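Local coordinates for hypothetical protein PA0115 (Pseudomonas aeruginosa, PDB 1XEB) that probably transfers an acyl group, such as acetyl, from acyl-CoA to an amine of an acceptor that is not known, at residues 74-78 with 111-115. Numbering follows the deposited sequence.
Sequences GQVVI and TPVYL
In the beta-alpha-beta crossover of a GNAT domain, strands 76-83 and 113-118 start side by side, joined through helix 92-108. Extended and parallel, they pair Val76 with Val113 (CA to CA 4.7 Å) and Val77 with Tyr114 (4.8 Å); the axes of 76-78 and 113-115 approach to 4.6 Å and cross at -36°. Val76 hydrogen-bonds on both sides of Val113: its N donates to Pro112 O (2.9 Å), its O accepts from Tyr114 N (2.7 Å). Ile78 N then donates to Tyr114 O (2.9 Å). Proline, lacking an N-H, suits position 112, which pairs with 74-78 through its carbonyl. Val76, Ile78, Val113 and Leu115 share the buried face; the first three, beta-branched and so favouring extended backbone, pack against helix 92-108, with Ile78 CD1 3.3 Å from Val113 CG1. Thr111 CG2 meets Val76 CG1 at 3.6 Å, while Thr111 OG1 hydrogen-bonds to Trp108 O. Opposite lie Val77 and partly exposed Tyr114 (chi1 t), where amide and phenol suit incomplete burial: Gln75 NE2 is 3.9 Å from Tyr114 CD2. One residue bonding both neighbours of its partner, beneath a helix, marks a parallel beta-alpha-beta unit, here of the GNAT fold.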
# COMPACT_ATOMS: atom_id res chain seq x y z
N GLY A 74 4.17 16.13 5.32
CA GLY A 74 4.91 15.55 6.43
C GLY A 74 4.53 14.20 7.00
O GLY A 74 4.79 13.93 8.18
N GLN A 75 3.92 13.34 6.19
CA GLN A 75 3.54 12.01 6.62
C GLN A 75 3.89 11.04 5.48
O GLN A 75 3.71 11.39 4.31
CB GLN A 75 2.03 11.93 6.90
CG GLN A 75 1.40 13.09 7.70
CD GLN A 75 -0.03 12.77 8.18
OE1 GLN A 75 -0.24 12.29 9.32
NE2 GLN A 75 -1.03 13.04 7.32
N VAL A 76 4.41 9.85 5.78
CA VAL A 76 4.67 8.90 4.70
C VAL A 76 3.31 8.24 4.53
O VAL A 76 2.69 7.85 5.51
CB VAL A 76 5.76 7.81 5.05
CG1 VAL A 76 6.92 8.42 5.82
CG2 VAL A 76 5.15 6.67 5.81
N VAL A 77 2.83 8.15 3.30
CA VAL A 77 1.52 7.55 3.06
C VAL A 77 1.62 6.15 2.48
O VAL A 77 2.25 5.94 1.44
CB VAL A 77 0.65 8.43 2.12
CG1 VAL A 77 -0.70 7.77 1.85
CG2 VAL A 77 0.44 9.80 2.74
N ILE A 78 0.99 5.21 3.17
CA ILE A 78 0.97 3.80 2.75
C ILE A 78 -0.40 3.57 2.10
O ILE A 78 -1.41 3.93 2.67
CB ILE A 78 1.13 2.88 3.98
CG1 ILE A 78 2.60 2.74 4.33
CG2 ILE A 78 0.51 1.53 3.73
CD1 ILE A 78 2.81 2.05 5.65
N THR A 111 9.54 9.70 10.54
CA THR A 111 8.42 10.40 9.91
C THR A 111 7.19 9.54 10.16
O THR A 111 7.19 8.35 9.85
CB THR A 111 8.63 10.53 8.40
OG1 THR A 111 9.88 11.18 8.14
CG2 THR A 111 7.49 11.33 7.78
N PRO A 112 6.14 10.12 10.75
CA PRO A 112 4.94 9.33 11.01
C PRO A 112 4.32 8.78 9.73
O PRO A 112 4.41 9.41 8.68
CB PRO A 112 4.02 10.31 11.75
CG PRO A 112 4.48 11.62 11.28
CD PRO A 112 5.97 11.48 11.26
N VAL A 113 3.69 7.61 9.84
CA VAL A 113 3.07 6.94 8.71
C VAL A 113 1.54 7.07 8.72
O VAL A 113 0.89 6.92 9.76
CB VAL A 113 3.45 5.42 8.71
CG1 VAL A 113 2.82 4.74 7.50
CG2 VAL A 113 4.97 5.26 8.65
N TYR A 114 0.97 7.35 7.55
CA TYR A 114 -0.47 7.52 7.43
C TYR A 114 -1.09 6.60 6.39
O TYR A 114 -0.51 6.33 5.35
CB TYR A 114 -0.81 8.99 7.12
CG TYR A 114 -2.28 9.26 6.88
CD1 TYR A 114 -2.89 8.96 5.66
CD2 TYR A 114 -3.09 9.75 7.90
CE1 TYR A 114 -4.26 9.13 5.46
CE2 TYR A 114 -4.45 9.92 7.72
CZ TYR A 114 -5.04 9.61 6.50
OH TYR A 114 -6.41 9.76 6.33
N LEU A 115 -2.28 6.10 6.70
CA LEU A 115 -2.99 5.24 5.77
C LEU A 115 -4.48 5.45 5.94
O LEU A 115 -4.94 5.91 6.99
CB LEU A 115 -2.63 3.75 5.98
CG LEU A 115 -2.92 3.04 7.32
CD1 LEU A 115 -4.40 2.81 7.51
CD2 LEU A 115 -2.22 1.69 7.31